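Local coordinates for protein alanine racemase (Enterococcus faecalis, PDB 3E5P) that belongs to the alanine racemase family, pairs a TIM barrel with a mostly beta-stranded domain, and carries bound pyridoxal-5'-phosphate, at residues M1-H6 against R365-Y370; T9-D14 against L247-E252; F297-N302 against P329-V334. The protein carries 1 engineered substitution. All coordinates share one frame; numbering follows the deposited sequence.

How the contacts relate
All three contacts reach one mixed beta sheet, apart from the TIM barrel. Contact 1 lies at strand 368-370, the outermost strand on one side of the sheet within this chain. It is partly buried and uses an indole-proline pair and one backbone bond from the N-terminal loop. Contact 2 is buried and joins strands 10-13 and 247-252 by a run of backbone bonds. Contact 3 is also buried, with two exposed residues at one end, and combines two backbone bonds with aliphatic side chains. Strand 10-13 touches both 368-370 and 247-252, and 247-252 also borders 330-332. Contacts 1 and 3 do not touch; their nearest atoms are about 7 Å apart.

Contact 1: residues M1-H6 against R365-Y370; sequences MVVGWH and RIPREY
Trp5 lays one face of its indole over the ring of Pro367. Pro367 CB sits 3.6 Å from the centroid of the six-membered ring of Trp5, only 15° off the ring normal. This is a CH-pi contact. The closest ring atom is Trp5 CZ3, 3.5 Å from Pro367 CB. CG of Trp5 is anti to its carbonyl carbon (chi1 -78°), and this carries the indole back to the proline although its CB starts out pointing away. Glu369 OE2 lies near the plane of the same indole, at its edge, 4.3 Å from Trp5 CZ3.

Beside this CH-pi contact the backbone makes one bond. Gly4 N donates to Arg365 O at a short 2.6 Å, tilted from the carbonyl plane. Gly4 is the centre of an inverse gamma turn, closed by Trp5 N and Val3 O. The turn brings Gly4 O against Pro367 CG, 3.4 Å away. Val3 CG2 also lies near the proline ring, but the placing of this methyl is doubtful.

Arg365 takes little part with its polar end. Its guanidinium forms salt bridges with Asp288 and Asp315 of its own chain and with Glu70 of the second subunit. The contact thus lies at the dimer interface.

Pro367 and Glu369 bond through their backbones to Leu11 and Ile13. Strand 368-370 runs parallel to strand 10-13 as the last strand of the sheet within this chain, and the loop 1-6 leads into strand 10-13.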
loop_
_atom_site.group_PDB
_atom_site.type_symbol
_atom_site.label_atom_id
_atom_site.label_comp_id
_atom_site.label_asym_id
_atom_site.label_seq_id
_atom_site.Cartn_x
_atom_site.Cartn_y
_atom_site.Cartn_z
ATOM N N MET C 1 10.455 -5.910 -4.709
ATOM C CA MET C 1 9.281 -6.802 -4.489
ATOM C C MET C 1 8.731 -7.376 -5.793
ATOM O O MET C 1 8.833 -6.758 -6.853
ATOM C CB MET C 1 8.170 -6.052 -3.730
ATOM C CG MET C 1 7.936 -4.591 -4.147
ATOM S SD MET C 1 7.335 -4.364 -5.832
ATOM C CE MET C 1 5.764 -5.205 -5.749
ATOM N N VAL C 2 8.155 -8.571 -5.704
ATOM C CA VAL C 2 7.593 -9.244 -6.865
ATOM C C VAL C 2 6.090 -9.112 -6.841
ATOM O O VAL C 2 5.524 -8.633 -5.867
ATOM C CB VAL C 2 7.930 -10.749 -6.857
ATOM C CG1 VAL C 2 7.607 -11.375 -8.223
ATOM C CG2 VAL C 2 9.396 -10.948 -6.493
ATOM N N VAL C 3 5.445 -9.533 -7.919
ATOM C CA VAL C 3 4.001 -9.489 -7.980
ATOM C C VAL C 3 3.520 -10.947 -7.995
ATOM O O VAL C 3 4.056 -11.785 -8.715
ATOM C CB VAL C 3 3.515 -8.677 -9.216
ATOM C CG1 VAL C 3 4.488 -7.558 -9.509
ATOM C CG2 VAL C 3 3.336 -9.555 -10.395
ATOM N N GLY C 4 2.526 -11.234 -7.162
ATOM C CA GLY C 4 2.005 -12.582 -7.016
ATOM C C GLY C 4 1.393 -13.250 -8.224
ATOM O O GLY C 4 0.214 -13.610 -8.195
ATOM N N TRP C 5 2.185 -13.439 -9.275
ATOM C CA TRP C 5 1.684 -14.079 -10.478
ATOM C C TRP C 5 1.222 -15.498 -10.222
ATOM O O TRP C 5 0.148 -15.885 -10.674
ATOM C CB TRP C 5 2.746 -14.074 -11.576
ATOM C CG TRP C 5 2.863 -12.752 -12.254
ATOM C CD1 TRP C 5 3.936 -11.916 -12.237
ATOM C CD2 TRP C 5 1.833 -12.072 -12.986
ATOM N NE1 TRP C 5 3.640 -10.749 -12.905
ATOM C CE2 TRP C 5 2.355 -10.819 -13.374
ATOM C CE3 TRP C 5 0.517 -12.401 -13.349
ATOM C CZ2 TRP C 5 1.610 -9.889 -14.107
ATOM C CZ3 TRP C 5 -0.231 -11.472 -14.081
ATOM C CH2 TRP C 5 0.321 -10.231 -14.449
ATOM N N HIS C 6 2.017 -16.273 -9.486
ATOM C CA HIS C 6 1.658 -17.660 -9.199
ATOM C C HIS C 6 0.661 -17.825 -8.051
ATOM O O HIS C 6 0.606 -18.865 -7.394
ATOM C CB HIS C 6 2.921 -18.478 -8.931
ATOM C CG HIS C 6 3.816 -18.599 -10.125
ATOM N ND1 HIS C 6 4.811 -17.689 -10.406
ATOM C CD2 HIS C 6 3.808 -19.476 -11.158
ATOM C CE1 HIS C 6 5.375 -17.996 -11.561
ATOM N NE2 HIS C 6 4.784 -19.077 -12.038
ATOM N N ARG C 365 1.930 -6.213 -5.225
ATOM C CA ARG C 365 2.050 -7.660 -5.109
ATOM C C ARG C 365 0.838 -8.318 -5.767
ATOM O O ARG C 365 0.849 -9.516 -6.043
ATOM C CB ARG C 365 2.133 -8.070 -3.637
ATOM C CG ARG C 365 2.670 -9.469 -3.421
ATOM C CD ARG C 365 2.928 -9.792 -1.940
ATOM N NE ARG C 365 1.702 -9.935 -1.152
ATOM C CZ ARG C 365 1.654 -10.494 0.054
ATOM N NH1 ARG C 365 2.758 -10.963 0.620
ATOM N NH2 ARG C 365 0.497 -10.599 0.689
ATOM N N ILE C 366 -0.216 -7.539 -6.013
ATOM C CA ILE C 366 -1.394 -8.098 -6.666
ATOM C C ILE C 366 -1.312 -7.770 -8.143
ATOM O O ILE C 366 -1.370 -6.603 -8.518
ATOM C CB ILE C 366 -2.714 -7.492 -6.173
ATOM C CG1 ILE C 366 -2.895 -7.719 -4.680
ATOM C CG2 ILE C 366 -3.863 -8.119 -6.924
ATOM C CD1 ILE C 366 -4.257 -7.255 -4.170
ATOM N N PRO C 367 -1.179 -8.794 -9.001
ATOM C CA PRO C 367 -1.093 -8.609 -10.452
ATOM C C PRO C 367 -2.345 -7.939 -11.033
ATOM O O PRO C 367 -3.475 -8.312 -10.700
ATOM C CB PRO C 367 -0.950 -10.040 -10.980
ATOM C CG PRO C 367 -0.293 -10.756 -9.875
ATOM C CD PRO C 367 -0.995 -10.210 -8.647
ATOM N N ARG C 368 -2.137 -6.955 -11.898
ATOM C CA ARG C 368 -3.243 -6.279 -12.556
ATOM C C ARG C 368 -3.340 -6.768 -13.998
ATOM O O ARG C 368 -2.334 -6.820 -14.707
ATOM C CB ARG C 368 -3.030 -4.772 -12.579
ATOM C CG ARG C 368 -3.505 -4.041 -11.369
ATOM C CD ARG C 368 -2.444 -3.930 -10.306
ATOM N NE ARG C 368 -2.748 -2.793 -9.445
ATOM C CZ ARG C 368 -2.106 -2.516 -8.322
ATOM N NH1 ARG C 368 -1.117 -3.295 -7.921
ATOM N NH2 ARG C 368 -2.469 -1.471 -7.591
ATOM N N GLU C 369 -4.547 -7.118 -14.434
ATOM C CA GLU C 369 -4.760 -7.577 -15.801
ATOM C C GLU C 369 -5.754 -6.657 -16.494
ATOM O O GLU C 369 -6.798 -6.312 -15.933
ATOM C CB GLU C 369 -5.298 -9.001 -15.808
ATOM C CG GLU C 369 -4.510 -9.947 -14.946
ATOM C CD GLU C 369 -5.088 -11.337 -14.962
ATOM O OE1 GLU C 369 -6.323 -11.465 -14.818
ATOM O OE2 GLU C 369 -4.311 -12.305 -15.104
ATOM N N TYR C 370 -5.426 -6.272 -17.720
ATOM C CA TYR C 370 -6.274 -5.385 -18.498
ATOM C C TYR C 370 -6.882 -6.127 -19.681
ATOM O O TYR C 370 -6.228 -6.959 -20.294
ATOM C CB TYR C 370 -5.438 -4.209 -18.986
ATOM C CG TYR C 370 -4.626 -3.573 -17.883
ATOM C CD1 TYR C 370 -5.146 -2.530 -17.116
ATOM C CD2 TYR C 370 -3.345 -4.045 -17.575
ATOM C CE1 TYR C 370 -4.414 -1.974 -16.071
ATOM C CE2 TYR C 370 -2.607 -3.500 -16.534
ATOM C CZ TYR C 370 -3.146 -2.465 -15.786
ATOM O OH TYR C 370 -2.410 -1.920 -14.755
#

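Contact 2: residues T9-D14 against L247-E252; sequences TRLHID and LRLTSE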
loop_
_atom_site.group_PDB
_atom_site.type_symbol
_atom_site.label_atom_id
_atom_site.label_comp_id
_atom_site.label_asym_id
_atom_site.label_seq_id
_atom_site.Cartn_x
_atom_site.Cartn_y
_atom_site.Cartn_z
ATOM N N THR C 9 -4.932 -14.589 -6.468
ATOM C CA THR C 9 -5.424 -13.227 -6.246
ATOM C C THR C 9 -5.106 -12.327 -7.441
ATOM O O THR C 9 -3.974 -12.316 -7.932
ATOM C CB THR C 9 -4.783 -12.643 -5.022
ATOM O OG1 THR C 9 -4.939 -13.560 -3.940
ATOM C CG2 THR C 9 -5.422 -11.328 -4.670
ATOM N N ARG C 10 -6.084 -11.547 -7.897
ATOM C CA ARG C 10 -5.844 -10.707 -9.069
ATOM C C ARG C 10 -6.734 -9.463 -9.177
ATOM O O ARG C 10 -7.887 -9.474 -8.741
ATOM C CB ARG C 10 -6.007 -11.568 -10.326
ATOM C CG ARG C 10 -5.304 -11.031 -11.549
ATOM C CD ARG C 10 -4.366 -12.077 -12.159
ATOM N NE ARG C 10 -3.508 -12.688 -11.156
ATOM C CZ ARG C 10 -2.657 -13.676 -11.403
ATOM N NH1 ARG C 10 -2.543 -14.165 -12.624
ATOM N NH2 ARG C 10 -1.935 -14.190 -10.423
ATOM N N LEU C 11 -6.182 -8.400 -9.763
ATOM C CA LEU C 11 -6.888 -7.138 -9.981
ATOM C C LEU C 11 -7.220 -7.007 -11.471
ATOM O O LEU C 11 -6.322 -6.919 -12.299
ATOM C CB LEU C 11 -6.007 -5.950 -9.562
ATOM C CG LEU C 11 -5.978 -5.444 -8.111
ATOM C CD1 LEU C 11 -4.733 -4.632 -7.877
ATOM C CD2 LEU C 11 -7.204 -4.602 -7.824
ATOM N N HIS C 12 -8.498 -6.997 -11.824
ATOM C CA HIS C 12 -8.866 -6.858 -13.233
ATOM C C HIS C 12 -9.288 -5.432 -13.554
ATOM O O HIS C 12 -10.230 -4.899 -12.953
ATOM C CB HIS C 12 -10.014 -7.800 -13.590
ATOM C CG HIS C 12 -9.769 -9.225 -13.210
ATOM N ND1 HIS C 12 -10.046 -9.718 -11.951
ATOM C CD2 HIS C 12 -9.265 -10.262 -13.921
ATOM C CE1 HIS C 12 -9.727 -10.999 -11.904
ATOM N NE2 HIS C 12 -9.250 -11.354 -13.086
ATOM N N ILE C 13 -8.592 -4.815 -14.502
ATOM C CA ILE C 13 -8.903 -3.446 -14.897
ATOM C C ILE C 13 -9.576 -3.391 -16.262
ATOM O O ILE C 13 -8.944 -3.648 -17.285
ATOM C CB ILE C 13 -7.633 -2.554 -14.946
ATOM C CG1 ILE C 13 -7.116 -2.276 -13.535
ATOM C CG2 ILE C 13 -7.959 -1.222 -15.589
ATOM C CD1 ILE C 13 -6.744 -3.497 -12.768
ATOM N N ASP C 14 -10.863 -3.061 -16.263
ATOM C CA ASP C 14 -11.650 -2.931 -17.486
ATOM C C ASP C 14 -11.312 -1.583 -18.138
ATOM O O ASP C 14 -11.890 -0.546 -17.793
ATOM C CB ASP C 14 -13.145 -2.992 -17.150
ATOM C CG ASP C 14 -14.029 -2.671 -18.336
ATOM O OD1 ASP C 14 -13.507 -2.196 -19.363
ATOM O OD2 ASP C 14 -15.260 -2.883 -18.240
ATOM N N LEU C 247 -12.532 -1.233 -11.868
ATOM C CA LEU C 247 -11.702 -2.100 -11.034
ATOM C C LEU C 247 -12.484 -3.254 -10.458
ATOM O O LEU C 247 -13.586 -3.059 -9.961
ATOM C CB LEU C 247 -11.121 -1.266 -9.885
ATOM C CG LEU C 247 -10.170 -1.768 -8.787
ATOM C CD1 LEU C 247 -10.654 -3.083 -8.171
ATOM C CD2 LEU C 247 -8.796 -1.915 -9.373
ATOM N N ARG C 248 -11.910 -4.455 -10.525
ATOM C CA ARG C 248 -12.527 -5.651 -9.950
ATOM C C ARG C 248 -11.416 -6.362 -9.206
ATOM O O ARG C 248 -10.277 -6.355 -9.652
ATOM C CB ARG C 248 -13.105 -6.570 -11.030
ATOM C CG ARG C 248 -14.295 -5.970 -11.757
ATOM C CD ARG C 248 -14.927 -6.929 -12.766
ATOM N NE ARG C 248 -15.684 -7.997 -12.121
ATOM C CZ ARG C 248 -15.267 -9.254 -12.032
ATOM N NH1 ARG C 248 -14.092 -9.593 -12.555
ATOM N NH2 ARG C 248 -16.018 -10.164 -11.421
ATOM N N LEU C 249 -11.736 -6.962 -8.065
ATOM C CA LEU C 249 -10.729 -7.652 -7.269
ATOM C C LEU C 249 -11.164 -9.088 -7.039
ATOM O O LEU C 249 -12.172 -9.352 -6.388
ATOM C CB LEU C 249 -10.531 -6.915 -5.944
ATOM C CG LEU C 249 -9.542 -7.453 -4.907
ATOM C CD1 LEU C 249 -8.185 -7.731 -5.520
ATOM C CD2 LEU C 249 -9.426 -6.425 -3.800
ATOM N N THR C 250 -10.379 -10.013 -7.573
ATOM C CA THR C 250 -10.686 -11.429 -7.501
ATOM C C THR C 250 -9.652 -12.278 -6.787
ATOM O O THR C 250 -8.471 -11.940 -6.757
ATOM C CB THR C 250 -10.864 -11.972 -8.934
ATOM O OG1 THR C 250 -12.086 -11.461 -9.478
ATOM C CG2 THR C 250 -10.885 -13.473 -8.958
ATOM N N SER C 251 -10.111 -13.384 -6.209
ATOM C CA SER C 251 -9.228 -14.334 -5.531
ATOM C C SER C 251 -9.895 -15.701 -5.556
ATOM O O SER C 251 -10.817 -15.917 -6.343
ATOM C CB SER C 251 -8.943 -13.918 -4.087
ATOM O OG SER C 251 -7.836 -14.645 -3.574
ATOM N N GLU C 252 -9.453 -16.619 -4.707
ATOM C CA GLU C 252 -10.036 -17.948 -4.709
ATOM C C GLU C 252 -9.784 -18.717 -3.418
ATOM O O GLU C 252 -8.758 -18.532 -2.769
ATOM C CB GLU C 252 -9.496 -18.738 -5.913
ATOM C CG GLU C 252 -8.835 -20.078 -5.581
ATOM C CD GLU C 252 -8.405 -20.872 -6.825
ATOM O OE1 GLU C 252 -7.947 -22.027 -6.659
ATOM O OE2 GLU C 252 -8.520 -20.348 -7.964
#
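Thr9 OG1 has two hydrogen-bond partners. Ser251 OG donates to it at 3.1 Å, and it bonds in turn to Pro283 O. With chi1 at -165° the Ser251 hydroxyl lies opposite its own nitrogen and meets the threonine. Both hydroxyls belong to buried residues.

Next to them the backbones pair. Arg10 N and Thr250 O are 2.7 Å apart, and the return bond from Thr250 N to Arg10 O is almost straight at 169°. Thr9 CA also approaches Thr250 O, at 3.3 Å, as a CA-H...O contact. His12 and Arg248 form the second hydrogen-bonded pair, with His12 N 2.9 Å from Arg248 O. Leu11 with Leu249 and Ile13 with Leu247 are the non-hydrogen-bonded pairs.

On the face that carries Arg10, His12, Arg248 and Thr250, the imidazole of His12 turns its edge to Thr250. Its CE1 is 3.3 Å from Thr250 CB, a tight fit, and the methine carbon lies in the ring plane. Arg10 CG stands above one face of this ring, offset toward the rim. The guanidinium of Arg248 comes near His12 without a bond. That of Arg10 bonds to Trp5 O, while its NE reaches Thr9 O from above the carbonyl plane.

The other face is aliphatic. Leu11 CD2 meets Leu247 CD2 at 3.5 Å and Leu249 CD1 at 4.0 Å. Ile13 CD1 adds a looser touch on Leu247 CD2.

This is a regular antiparallel strand pair with one polar and one aliphatic face. It is characteristic of the alanine racemase fold, in which a strand from the start of the chain joins the sheet of the C-terminal domain.

Contact 3: residues F297-N302 against P329-V334; sequences FTVLVN and PVVTLV. Engineered in segment 329-334: Pro329 (natural residue Ser).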
loop_
_atom_site.group_PDB
_atom_site.type_symbol
_atom_site.label_atom_id
_atom_site.label_comp_id
_atom_site.label_asym_id
_atom_site.label_seq_id
_atom_site.Cartn_x
_atom_site.Cartn_y
_atom_site.Cartn_z
ATOM N N PHE C 297 -16.598 -7.365 6.987
ATOM C CA PHE C 297 -16.998 -7.200 5.593
ATOM C C PHE C 297 -17.343 -8.566 5.014
ATOM O O PHE C 297 -16.939 -9.601 5.557
ATOM C CB PHE C 297 -15.861 -6.543 4.801
ATOM C CG PHE C 297 -16.306 -5.864 3.532
ATOM C CD1 PHE C 297 -17.151 -4.756 3.573
ATOM C CD2 PHE C 297 -15.868 -6.314 2.295
ATOM C CE1 PHE C 297 -17.550 -4.109 2.401
ATOM C CE2 PHE C 297 -16.271 -5.666 1.111
ATOM C CZ PHE C 297 -17.108 -4.568 1.171
ATOM N N THR C 298 -18.103 -8.574 3.922
ATOM C CA THR C 298 -18.499 -9.827 3.297
ATOM C C THR C 298 -18.077 -9.825 1.847
ATOM O O THR C 298 -18.253 -8.828 1.149
ATOM C CB THR C 298 -20.030 -10.037 3.353
ATOM O OG1 THR C 298 -20.684 -8.939 2.705
ATOM C CG2 THR C 298 -20.506 -10.135 4.789
ATOM N N VAL C 299 -17.505 -10.937 1.401
ATOM C CA VAL C 299 -17.075 -11.055 0.018
ATOM C C VAL C 299 -17.990 -12.057 -0.661
ATOM O O VAL C 299 -18.833 -12.676 -0.009
ATOM C CB VAL C 299 -15.596 -11.507 -0.095
ATOM C CG1 VAL C 299 -14.685 -10.416 0.453
ATOM C CG2 VAL C 299 -15.380 -12.810 0.666
ATOM N N LEU C 300 -17.825 -12.217 -1.968
ATOM C CA LEU C 300 -18.686 -13.109 -2.725
ATOM C C LEU C 300 -18.065 -14.408 -3.216
ATOM O O LEU C 300 -16.896 -14.448 -3.622
ATOM C CB LEU C 300 -19.254 -12.356 -3.922
ATOM C CG LEU C 300 -19.720 -10.935 -3.619
ATOM C CD1 LEU C 300 -20.154 -10.247 -4.913
ATOM C CD2 LEU C 300 -20.851 -10.992 -2.611
ATOM N N VAL C 301 -18.888 -15.461 -3.162
ATOM C CA VAL C 301 -18.552 -16.812 -3.617
ATOM C C VAL C 301 -19.864 -17.430 -4.103
ATOM O O VAL C 301 -20.863 -17.411 -3.386
ATOM C CB VAL C 301 -17.962 -17.687 -2.486
ATOM C CG1 VAL C 301 -18.932 -17.768 -1.344
ATOM C CG2 VAL C 301 -17.677 -19.081 -3.004
ATOM N N ASN C 302 -19.856 -17.950 -5.328
ATOM C CA ASN C 302 -21.038 -18.549 -5.939
ATOM C C ASN C 302 -22.285 -17.686 -5.754
ATOM O O ASN C 302 -23.374 -18.186 -5.484
ATOM C CB ASN C 302 -21.279 -19.961 -5.395
ATOM C CG ASN C 302 -20.194 -20.938 -5.818
ATOM O OD1 ASN C 302 -19.738 -20.919 -6.966
ATOM N ND2 ASN C 302 -19.779 -21.804 -4.895
ATOM N N PRO C 329 -13.424 -22.446 -6.115
ATOM C CA PRO C 329 -14.378 -21.459 -6.615
ATOM C C PRO C 329 -13.834 -20.046 -6.403
ATOM O O PRO C 329 -13.226 -19.750 -5.369
ATOM C CB PRO C 329 -15.645 -21.761 -5.806
ATOM C CG PRO C 329 -15.138 -22.440 -4.577
ATOM C CD PRO C 329 -14.045 -23.321 -5.108
ATOM N N VAL C 330 -14.039 -19.185 -7.397
ATOM C CA VAL C 330 -13.565 -17.805 -7.343
ATOM C C VAL C 330 -14.252 -16.947 -6.285
ATOM O O VAL C 330 -15.477 -16.976 -6.127
ATOM C CB VAL C 330 -13.709 -17.117 -8.720
ATOM C CG1 VAL C 330 -15.031 -17.471 -9.338
ATOM C CG2 VAL C 330 -13.606 -15.601 -8.566
ATOM N N VAL C 331 -13.440 -16.179 -5.565
ATOM C CA VAL C 331 -13.934 -15.298 -4.523
ATOM C C VAL C 331 -13.890 -13.863 -5.021
ATOM O O VAL C 331 -12.817 -13.345 -5.324
ATOM C CB VAL C 331 -13.071 -15.404 -3.249
ATOM C CG1 VAL C 331 -13.715 -14.609 -2.120
ATOM C CG2 VAL C 331 -12.892 -16.878 -2.855
ATOM N N THR C 332 -15.053 -13.221 -5.110
ATOM C CA THR C 332 -15.119 -11.838 -5.575
ATOM C C THR C 332 -15.059 -10.863 -4.409
ATOM O O THR C 332 -16.023 -10.715 -3.655
ATOM C CB THR C 332 -16.419 -11.558 -6.380
ATOM O OG1 THR C 332 -16.412 -12.335 -7.577
ATOM C CG2 THR C 332 -16.523 -10.083 -6.762
ATOM N N LEU C 333 -13.925 -10.194 -4.271
ATOM C CA LEU C 333 -13.751 -9.228 -3.199
ATOM C C LEU C 333 -14.433 -7.911 -3.567
ATOM O O LEU C 333 -15.154 -7.321 -2.766
ATOM C CB LEU C 333 -12.262 -9.022 -2.952
ATOM C CG LEU C 333 -11.555 -10.319 -2.533
ATOM C CD1 LEU C 333 -10.046 -10.116 -2.573
ATOM C CD2 LEU C 333 -11.984 -10.720 -1.141
ATOM N N VAL C 334 -14.200 -7.469 -4.797
ATOM C CA VAL C 334 -14.781 -6.242 -5.331
ATOM C C VAL C 334 -15.303 -6.606 -6.717
ATOM O O VAL C 334 -14.580 -7.206 -7.511
ATOM C CB VAL C 334 -13.714 -5.125 -5.470
ATOM C CG1 VAL C 334 -14.322 -3.895 -6.145
ATOM C CG2 VAL C 334 -13.151 -4.770 -4.099
#
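Leu300 and Thr332 face each other as a hydrogen-bonded antiparallel pair. Leu300 N donates to Thr332 O at 2.9 Å, and Thr332 N donates back to Leu300 O at 2.7 Å. Both donors are tilted from the carbonyl planes. Leu300 O also meets Val331 CA at 3.2 Å, as a CA-H...O contact. On the face of this pair the two side chains cross at a slant. Leu300 CB is 3.8 Å from Thr332 CB. Farther out, Leu300 CD1 comes to 4.1 Å from Thr332 CG2.

Val299 CG2 touches Val331 CG1 at 3.7 Å. The chi1 of Val331, -173°, turns CG1 away from its own nitrogen and across toward strand 298-301. Leu333 also comes near Val299, but at a distance that is doubtful in the model. At the far end Pro329, an engineered residue that replaces serine, puts CB 4.4 Å from Val301 CG2 and near the amide of Asn302.

The two strands are neighbours in the mixed sheet of the C-terminal domain. Strand 330-332 lies between 298-301 and 247-252. Leu333 and Val334 pair together with Leu249 in a classic beta bulge, where the strand changes direction.

Beyond this pair, strand 304-307 borders 298-301 on its other side, and Val299 bonds through its backbone to Cys306. The ring of Phe297 turns an edge toward Leu333 O, 4.4 Å from its CE2, and rests on Met346, Val347 and Lys350 of helix 344-351.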